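Local coordinates for amino acid adenylation domain-containing protein (Bacillus stratosphericus LAMA 585, PDB 6ULY) that selects an alpha-keto acid and probably activates it with ATP as the acyl adenylate for nonribosomal depsipeptide synthesis, at residues Q16-E24 and A84-G92; A25-I35 and V235-A244. All coordinates share one frame; numbering follows the deposited sequence.

Interaction 1: residues Q16-E24 and A84-G92; sequences QTLQDVLTE and AFWACVLGG
Apolar contacts between Leu18, Leu22, Trp86 and Val89 make up most of this helix-to-helix packing. The axes of 18-24 and 84-91 approach to 9.7 Å at a crossing angle of -120°, and contact is limited to residues 18-22 and 85-90. Leu18 works through two of its carbons. Its CB sits 3.8 Å from Val89 CG1 and also meets the six-membered part of the Trp86 indole, while its CD1 reaches the rim of the Phe85 ring, lying near the ring plane at 3.8 Å from CZ. Leu22 has its CG anti to the backbone N (chi1 -176°), which carries the isobutyl group across one face of Trp86. Leu22 CB lies 3.7 Å from Trp86 CZ3, and Leu22 CD2 rests near Trp86 CE3. On the opposite face of the indole, Phe85 CD2, from the same helix, lies over the rim.

A carbonyl oxygen also comes close to the aromatic edge: Leu18 O lies near the indole plane, 3.1 Å from Trp86 CZ3. The hydrogen bond between the two segments comes from Gln19, which is extended beyond CG, slides past Val89 in the opposite direction and donates from NE2 to Val89 O at 3.1 Å. This bond bends to 155° at the hydrogen, and the donor is tilted out of the carbonyl plane. The same NE2 also bonds to His166 O, so the amide links three backbone segments.

Helix 78-91 is the crossover between parallel strands 70-74 and 94-97. Helix 46-62 packs on Trp86 and Leu90, and the indole NE1 is bonded to His231 of helix 224-237. Leu197 of helix 193-207 touches Leu18 and Val21.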
loop_
_atom_site.group_PDB
_atom_site.type_symbol
_atom_site.label_atom_id
_atom_site.label_comp_id
_atom_site.label_asym_id
_atom_site.label_seq_id
_atom_site.Cartn_x
_atom_site.Cartn_y
_atom_site.Cartn_z
ATOM N N GLN A 16 -25.202 11.800 -24.601
ATOM C CA GLN A 16 -23.856 12.259 -24.291
ATOM C C GLN A 16 -23.636 12.533 -22.813
ATOM O O GLN A 16 -22.482 12.533 -22.365
ATOM C CB GLN A 16 -23.542 13.535 -25.084
ATOM C CG GLN A 16 -23.656 13.354 -26.586
ATOM C CD GLN A 16 -22.620 12.391 -27.126
ATOM O OE1 GLN A 16 -21.416 12.614 -26.981
ATOM N NE2 GLN A 16 -23.079 11.305 -27.741
ATOM N N THR A 17 -24.702 12.783 -22.058
ATOM C CA THR A 17 -24.670 12.881 -20.608
ATOM C C THR A 17 -25.679 11.900 -20.021
ATOM O O THR A 17 -26.566 11.397 -20.717
ATOM C CB THR A 17 -24.991 14.305 -20.131
ATOM O OG1 THR A 17 -25.009 14.339 -18.699
ATOM C CG2 THR A 17 -26.353 14.772 -20.650
ATOM N N LEU A 18 -25.541 11.624 -18.723
ATOM C CA LEU A 18 -26.467 10.698 -18.084
ATOM C C LEU A 18 -27.867 11.285 -17.962
ATOM O O LEU A 18 -28.836 10.526 -17.881
ATOM C CB LEU A 18 -25.952 10.287 -16.702
ATOM C CG LEU A 18 -24.729 9.359 -16.654
ATOM C CD1 LEU A 18 -24.556 8.811 -15.245
ATOM C CD2 LEU A 18 -24.814 8.211 -17.649
ATOM N N GLN A 19 -27.997 12.613 -17.944
ATOM C CA GLN A 19 -29.320 13.224 -17.979
ATOM C C GLN A 19 -30.079 12.814 -19.235
ATOM O O GLN A 19 -31.269 12.491 -19.173
ATOM C CB GLN A 19 -29.198 14.746 -17.904
ATOM C CG GLN A 19 -28.770 15.267 -16.544
ATOM C CD GLN A 19 -28.571 16.770 -16.535
ATOM O OE1 GLN A 19 -29.102 17.481 -17.386
ATOM N NE2 GLN A 19 -27.796 17.259 -15.574
ATOM N N ASP A 20 -29.400 12.813 -20.385
ATOM C CA ASP A 20 -30.041 12.381 -21.622
ATOM C C ASP A 20 -30.393 10.898 -21.579
ATOM O O ASP A 20 -31.381 10.479 -22.191
ATOM C CB ASP A 20 -29.130 12.678 -22.818
ATOM C CG ASP A 20 -28.713 14.141 -22.893
ATOM O OD1 ASP A 20 -29.440 15.008 -22.357
ATOM O OD2 ASP A 20 -27.652 14.422 -23.491
ATOM N N VAL A 21 -29.603 10.092 -20.864
ATOM C CA VAL A 21 -29.930 8.677 -20.716
ATOM C C VAL A 21 -31.257 8.525 -19.981
ATOM O O VAL A 21 -32.145 7.776 -20.406
ATOM C CB VAL A 21 -28.792 7.936 -19.987
ATOM C CG1 VAL A 21 -29.220 6.519 -19.631
ATOM C CG2 VAL A 21 -27.523 7.912 -20.841
ATOM N N LEU A 22 -31.414 9.258 -18.877
ATOM C CA LEU A 22 -32.636 9.168 -18.087
ATOM C C LEU A 22 -33.831 9.705 -18.862
ATOM O O LEU A 22 -34.932 9.148 -18.779
ATOM C CB LEU A 22 -32.453 9.928 -16.774
ATOM C CG LEU A 22 -33.610 9.856 -15.777
ATOM C CD1 LEU A 22 -33.883 8.416 -15.373
ATOM C CD2 LEU A 22 -33.315 10.709 -14.557
ATOM N N THR A 23 -33.635 10.784 -19.621
ATOM C CA THR A 23 -34.724 11.349 -20.410
ATOM C C THR A 23 -35.248 10.343 -21.425
ATOM O O THR A 23 -36.455 10.077 -21.490
ATOM C CB THR A 23 -34.246 12.625 -21.104
ATOM O OG1 THR A 23 -34.085 13.658 -20.126
ATOM C CG2 THR A 23 -35.239 13.071 -22.173
ATOM N N GLU A 24 -34.353 9.763 -22.227
ATOM C CA GLU A 24 -34.789 8.798 -23.230
ATOM C C GLU A 24 -35.363 7.540 -22.591
ATOM O O GLU A 24 -36.259 6.910 -23.164
ATOM C CB GLU A 24 -33.623 8.434 -24.148
ATOM C CG GLU A 24 -33.060 9.610 -24.949
ATOM C CD GLU A 24 -34.054 10.181 -25.948
ATOM O OE1 GLU A 24 -35.064 10.780 -25.519
ATOM O OE2 GLU A 24 -33.825 10.027 -27.166
ATOM N N ALA A 84 -31.278 8.321 -5.363
ATOM C CA ALA A 84 -30.313 9.323 -4.931
ATOM C C ALA A 84 -29.255 9.567 -5.999
ATOM O O ALA A 84 -28.803 10.702 -6.188
ATOM C CB ALA A 84 -29.661 8.882 -3.621
ATOM N N PHE A 85 -28.842 8.511 -6.701
ATOM C CA PHE A 85 -27.841 8.664 -7.750
ATOM C C PHE A 85 -28.340 9.586 -8.853
ATOM O O PHE A 85 -27.606 10.460 -9.327
ATOM C CB PHE A 85 -27.483 7.297 -8.323
ATOM C CG PHE A 85 -26.576 7.358 -9.515
ATOM C CD1 PHE A 85 -25.200 7.404 -9.353
ATOM C CD2 PHE A 85 -27.096 7.358 -10.800
ATOM C CE1 PHE A 85 -24.362 7.455 -10.450
ATOM C CE2 PHE A 85 -26.261 7.409 -11.901
ATOM C CZ PHE A 85 -24.890 7.459 -11.724
ATOM N N TRP A 86 -29.591 9.409 -9.272
ATOM C CA TRP A 86 -30.104 10.201 -10.379
ATOM C C TRP A 86 -30.472 11.612 -9.948
ATOM O O TRP A 86 -30.324 12.551 -10.737
ATOM C CB TRP A 86 -31.287 9.481 -11.006
ATOM C CG TRP A 86 -30.841 8.306 -11.813
ATOM C CD1 TRP A 86 -30.944 6.992 -11.477
ATOM C CD2 TRP A 86 -30.194 8.346 -13.089
ATOM N NE1 TRP A 86 -30.414 6.207 -12.471
ATOM C CE2 TRP A 86 -29.946 7.015 -13.473
ATOM C CE3 TRP A 86 -29.810 9.379 -13.949
ATOM C CZ2 TRP A 86 -29.330 6.690 -14.677
ATOM C CZ3 TRP A 86 -29.201 9.053 -15.143
ATOM C CH2 TRP A 86 -28.968 7.720 -15.498
ATOM N N ALA A 87 -30.916 11.794 -8.703
ATOM C CA ALA A 87 -31.048 13.147 -8.179
ATOM C C ALA A 87 -29.727 13.899 -8.308
ATOM O O ALA A 87 -29.695 15.057 -8.745
ATOM C CB ALA A 87 -31.509 13.103 -6.723
ATOM N N CYS A 88 -28.620 13.244 -7.947
ATOM C CA CYS A 88 -27.309 13.872 -8.069
ATOM C C CYS A 88 -26.966 14.161 -9.526
ATOM O O CYS A 88 -26.455 15.238 -9.851
ATOM C CB CYS A 88 -26.247 12.974 -7.436
ATOM S SG CYS A 88 -26.343 12.847 -5.638
ATOM N N VAL A 89 -27.222 13.202 -10.415
ATOM C CA VAL A 89 -27.040 13.440 -11.844
ATOM C C VAL A 89 -27.818 14.673 -12.288
ATOM O O VAL A 89 -27.311 15.501 -13.053
ATOM C CB VAL A 89 -27.458 12.194 -12.644
ATOM C CG1 VAL A 89 -27.567 12.526 -14.130
ATOM C CG2 VAL A 89 -26.471 11.062 -12.406
ATOM N N LEU A 90 -29.063 14.814 -11.826
ATOM C CA LEU A 90 -29.869 15.963 -12.236
ATOM C C LEU A 90 -29.288 17.262 -11.691
ATOM O O LEU A 90 -29.268 18.282 -12.388
ATOM C CB LEU A 90 -31.319 15.796 -11.770
ATOM C CG LEU A 90 -32.137 14.698 -12.445
ATOM C CD1 LEU A 90 -33.540 14.655 -11.860
ATOM C CD2 LEU A 90 -32.188 14.907 -13.951
ATOM N N GLY A 91 -28.814 17.245 -10.453
ATOM C CA GLY A 91 -28.296 18.447 -9.843
ATOM C C GLY A 91 -26.861 18.779 -10.179
ATOM O O GLY A 91 -26.362 19.816 -9.733
ATOM N N GLY A 92 -26.182 17.948 -10.966
ATOM C CA GLY A 92 -24.758 18.135 -11.168
ATOM C C GLY A 92 -23.923 17.761 -9.969
ATOM O O GLY A 92 -22.734 18.099 -9.919
#

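Interaction 2: residues A25-I35 and V235-A244; sequences AAKTTNGLTYI and VYTGCEQIRA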
loop_
_atom_site.group_PDB
_atom_site.type_symbol
_atom_site.label_atom_id
_atom_site.label_comp_id
_atom_site.label_asym_id
_atom_site.label_seq_id
_atom_site.Cartn_x
_atom_site.Cartn_y
_atom_site.Cartn_z
ATOM N N ALA A 25 -34.860 7.156 -21.416
ATOM C CA ALA A 25 -35.395 5.981 -20.739
ATOM C C ALA A 25 -36.791 6.251 -20.194
ATOM O O ALA A 25 -37.654 5.366 -20.216
ATOM C CB ALA A 25 -34.458 5.549 -19.612
ATOM N N ALA A 26 -37.028 7.468 -19.696
ATOM C CA ALA A 26 -38.331 7.848 -19.172
ATOM C C ALA A 26 -39.409 7.879 -20.248
ATOM O O ALA A 26 -40.595 7.946 -19.911
ATOM C CB ALA A 26 -38.234 9.217 -18.489
ATOM N N LYS A 27 -39.030 7.835 -21.529
ATOM C CA LYS A 27 -40.009 7.785 -22.608
ATOM C C LYS A 27 -40.505 6.372 -22.878
ATOM O O LYS A 27 -41.547 6.207 -23.519
ATOM C CB LYS A 27 -39.411 8.371 -23.891
ATOM C CG LYS A 27 -39.015 9.834 -23.767
ATOM C CD LYS A 27 -38.347 10.359 -25.029
ATOM C CE LYS A 27 -37.924 11.810 -24.857
ATOM N NZ LYS A 27 -37.110 12.309 -26.006
ATOM N N THR A 28 -39.783 5.354 -22.410
ATOM C CA THR A 28 -40.239 3.980 -22.533
ATOM C C THR A 28 -41.262 3.679 -21.443
ATOM O O THR A 28 -41.562 4.513 -20.583
ATOM C CB THR A 28 -39.066 3.002 -22.433
ATOM O OG1 THR A 28 -38.628 2.913 -21.070
ATOM C CG2 THR A 28 -37.901 3.448 -23.317
ATOM N N THR A 29 -41.802 2.464 -21.477
ATOM C CA THR A 29 -42.653 1.967 -20.406
ATOM C C THR A 29 -41.897 1.053 -19.453
ATOM O O THR A 29 -42.493 0.536 -18.504
ATOM C CB THR A 29 -43.867 1.231 -20.990
ATOM O OG1 THR A 29 -43.432 0.129 -21.797
ATOM C CG2 THR A 29 -44.697 2.179 -21.841
ATOM N N ASN A 30 -40.601 0.857 -19.672
ATOM C CA ASN A 30 -39.806 -0.010 -18.824
ATOM C C ASN A 30 -39.323 0.755 -17.597
ATOM O O ASN A 30 -39.537 1.960 -17.451
ATOM C CB ASN A 30 -38.636 -0.584 -19.615
ATOM C CG ASN A 30 -39.091 -1.460 -20.758
ATOM O OD1 ASN A 30 -40.177 -2.038 -20.713
ATOM N ND2 ASN A 30 -38.264 -1.561 -21.793
ATOM N N GLY A 31 -38.663 0.036 -16.696
ATOM C CA GLY A 31 -38.084 0.648 -15.521
ATOM C C GLY A 31 -37.474 -0.363 -14.580
ATOM O O GLY A 31 -37.014 -1.428 -15.004
ATOM N N LEU A 32 -37.483 -0.041 -13.292
ATOM C CA LEU A 32 -36.839 -0.847 -12.269
ATOM C C LEU A 32 -37.876 -1.600 -11.445
ATOM O O LEU A 32 -38.998 -1.127 -11.237
ATOM C CB LEU A 32 -35.990 0.030 -11.345
ATOM C CG LEU A 32 -34.838 0.775 -12.019
ATOM C CD1 LEU A 32 -34.990 2.285 -11.846
ATOM C CD2 LEU A 32 -33.504 0.290 -11.456
ATOM N N THR A 33 -37.484 -2.782 -10.979
ATOM C CA THR A 33 -38.271 -3.551 -10.022
ATOM C C THR A 33 -37.343 -4.012 -8.910
ATOM O O THR A 33 -36.372 -4.730 -9.167
ATOM C CB THR A 33 -38.954 -4.749 -10.685
ATOM O OG1 THR A 33 -39.306 -4.422 -12.034
ATOM C CG2 THR A 33 -40.213 -5.115 -9.928
ATOM N N TYR A 34 -37.642 -3.594 -7.684
ATOM C CA TYR A 34 -36.842 -3.925 -6.514
ATOM C C TYR A 34 -37.495 -5.081 -5.768
ATOM O O TYR A 34 -38.653 -4.982 -5.351
ATOM C CB TYR A 34 -36.705 -2.705 -5.604
ATOM C CG TYR A 34 -36.181 -1.489 -6.322
ATOM C CD1 TYR A 34 -34.816 -1.280 -6.465
ATOM C CD2 TYR A 34 -37.049 -0.551 -6.867
ATOM C CE1 TYR A 34 -34.330 -0.173 -7.120
ATOM C CE2 TYR A 34 -36.570 0.565 -7.527
ATOM C CZ TYR A 34 -35.203 0.745 -7.650
ATOM O OH TYR A 34 -34.704 1.848 -8.301
ATOM N N ILE A 35 -36.752 -6.171 -5.601
ATOM C CA ILE A 35 -37.268 -7.348 -4.913
ATOM C C ILE A 35 -37.238 -7.102 -3.412
ATOM O O ILE A 35 -36.239 -6.618 -2.866
ATOM C CB ILE A 35 -36.458 -8.600 -5.286
ATOM C CG1 ILE A 35 -36.495 -8.806 -6.803
ATOM C CG2 ILE A 35 -36.997 -9.822 -4.533
ATOM C CD1 ILE A 35 -35.902 -10.120 -7.277
ATOM N N VAL A 235 -30.339 1.439 -18.165
ATOM C CA VAL A 235 -31.034 2.698 -18.418
ATOM C C VAL A 235 -30.731 3.198 -19.827
ATOM O O VAL A 235 -31.614 3.723 -20.518
ATOM C CB VAL A 235 -30.657 3.748 -17.355
ATOM C CG1 VAL A 235 -31.505 5.003 -17.517
ATOM C CG2 VAL A 235 -30.831 3.180 -15.955
ATOM N N TYR A 236 -29.482 3.037 -20.279
ATOM C CA TYR A 236 -29.106 3.496 -21.614
ATOM C C TYR A 236 -29.876 2.747 -22.695
ATOM O O TYR A 236 -30.335 3.348 -23.676
ATOM C CB TYR A 236 -27.601 3.322 -21.825
ATOM C CG TYR A 236 -27.132 3.765 -23.194
ATOM C CD1 TYR A 236 -27.027 2.859 -24.244
ATOM C CD2 TYR A 236 -26.795 5.093 -23.437
ATOM C CE1 TYR A 236 -26.599 3.263 -25.500
ATOM C CE2 TYR A 236 -26.363 5.506 -24.687
ATOM C CZ TYR A 236 -26.266 4.589 -25.714
ATOM O OH TYR A 236 -25.838 5.001 -26.957
ATOM N N THR A 237 -29.991 1.427 -22.558
ATOM C CA THR A 237 -30.842 0.658 -23.454
ATOM C C THR A 237 -32.320 0.814 -23.126
ATOM O O THR A 237 -33.161 0.396 -23.925
ATOM C CB THR A 237 -30.468 -0.827 -23.407
ATOM O OG1 THR A 237 -30.734 -1.357 -22.100
ATOM C CG2 THR A 237 -28.988 -1.019 -23.753
ATOM N N GLY A 238 -32.651 1.412 -21.984
ATOM C CA GLY A 238 -34.037 1.541 -21.578
ATOM C C GLY A 238 -34.736 0.229 -21.299
ATOM O O GLY A 238 -35.970 0.187 -21.294
ATOM N N CYS A 239 -33.984 -0.845 -21.062
ATOM C CA CYS A 239 -34.562 -2.162 -20.847
ATOM C C CYS A 239 -35.034 -2.313 -19.402
ATOM O O CYS A 239 -34.781 -1.466 -18.538
ATOM C CB CYS A 239 -33.550 -3.259 -21.195
ATOM S SG CYS A 239 -32.330 -3.642 -19.902
ATOM N N GLU A 240 -35.737 -3.413 -19.147
ATOM C CA GLU A 240 -36.251 -3.707 -17.817
ATOM C C GLU A 240 -35.137 -4.284 -16.956
ATOM O O GLU A 240 -34.423 -5.195 -17.386
ATOM C CB GLU A 240 -37.412 -4.699 -17.909
ATOM C CG GLU A 240 -38.477 -4.505 -16.851
ATOM C CD GLU A 240 -39.355 -3.309 -17.139
ATOM O OE1 GLU A 240 -39.815 -3.180 -18.292
ATOM O OE2 GLU A 240 -39.577 -2.496 -16.216
ATOM N N GLN A 241 -34.987 -3.764 -15.739
ATOM C CA GLN A 241 -33.944 -4.236 -14.836
ATOM C C GLN A 241 -34.533 -4.486 -13.454
ATOM O O GLN A 241 -35.280 -3.656 -12.927
ATOM C CB GLN A 241 -32.769 -3.242 -14.762
ATOM C CG GLN A 241 -33.119 -1.852 -14.240
ATOM C CD GLN A 241 -31.903 -0.932 -14.164
ATOM O OE1 GLN A 241 -31.018 -1.120 -13.325
ATOM N NE2 GLN A 241 -31.856 0.068 -15.039
ATOM N N ILE A 242 -34.188 -5.634 -12.875
ATOM C CA ILE A 242 -34.652 -6.037 -11.552
ATOM C C ILE A 242 -33.467 -5.994 -10.598
ATOM O O ILE A 242 -32.418 -6.589 -10.871
ATOM C CB ILE A 242 -35.293 -7.435 -11.581
ATOM C CG1 ILE A 242 -36.605 -7.402 -12.370
ATOM C CG2 ILE A 242 -35.542 -7.951 -10.171
ATOM C CD1 ILE A 242 -36.495 -7.971 -13.765
ATOM N N ARG A 243 -33.643 -5.303 -9.479
ATOM C CA ARG A 243 -32.614 -5.153 -8.462
ATOM C C ARG A 243 -32.985 -5.977 -7.238
ATOM O O ARG A 243 -34.119 -5.901 -6.751
ATOM C CB ARG A 243 -32.441 -3.681 -8.080
ATOM C CG ARG A 243 -31.641 -2.852 -9.089
ATOM C CD ARG A 243 -30.179 -3.291 -9.178
ATOM N NE ARG A 243 -29.598 -3.577 -7.868
ATOM C CZ ARG A 243 -28.328 -3.915 -7.662
ATOM N NH1 ARG A 243 -27.478 -4.006 -8.679
ATOM N NH2 ARG A 243 -27.910 -4.162 -6.428
ATOM N N ALA A 244 -32.033 -6.774 -6.759
ATOM C CA ALA A 244 -32.164 -7.506 -5.510
ATOM C C ALA A 244 -31.072 -7.065 -4.546
ATOM O O ALA A 244 -30.036 -6.527 -4.949
ATOM C CB ALA A 244 -32.084 -9.021 -5.740
#
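Leu32 and Gln241 lie side by side on neighbouring parallel strands, pointing the same way. From CB, the Gln241 chain takes chi1 61°, which sets CG between the backbone N and the carbonyl carbon and 3.5 Å from Leu32 CD2. The chain then runs extended, and the amide carbon CD rests 3.4 Å from that same methyl. At the tip, Gln241 OE1 still lies 3.4 Å from Leu32 CD2 while accepting from His231 ND1, and NE2 is bonded to Tyr46 OH, so both ends of this buried amide are satisfied.

The strands are joined by alternating backbone bonds, from Gln241 N to Gly31 O through Ile35 N to Arg243 O (2.9 Å). Beyond Leu32, the Tyr34 ring meets Arg243 CB through CD1 at 3.7 Å, while Thr33 and Ile242 pair on the other sheet face.

Ahead of the strands, Asn30 ND2 donates to Gly238 O at 2.9 Å, with the acceptor in the amide plane. Where the strands begin, Glu240 OE2 receives Gly31 N at 2.7 Å from above the carboxylate plane. Gly238, with positive phi, ends helix 224-237 in a Schellman motif beside Ala25.

This parallel pairing belongs to the mixed sheet of the AMP-binding (ANL-clan) region; the Arg243 side chain stays about 12 Å from the bound adenylate. Strand 31-35 lies between 41-45 and 240-243, which is flanked on its other side by parallel strand 214-217. Helices 46-62 and 78-91 pack on the face bearing Leu32; Tyr263 touches Ile35 and Ile242.

Helix 18-26, the first helix of the chain, takes part in both contacts: its early turns in interaction 1, its last residues and the strand after it in interaction 2. Interaction 1 closes a loop of 59 residues on helix 78-91, and interaction 2 one of 199 residues on the end of helix 224-237 and strand 240-243. Their segments alternate, so the two loops cross. The contacts also touch directly, Val21 CG1 lying 3.5 Å from Val235 CG1. Together they tie the edge region of the nine-stranded mixed sheet to a helix that connects two strands of the seven-stranded mixed sheet.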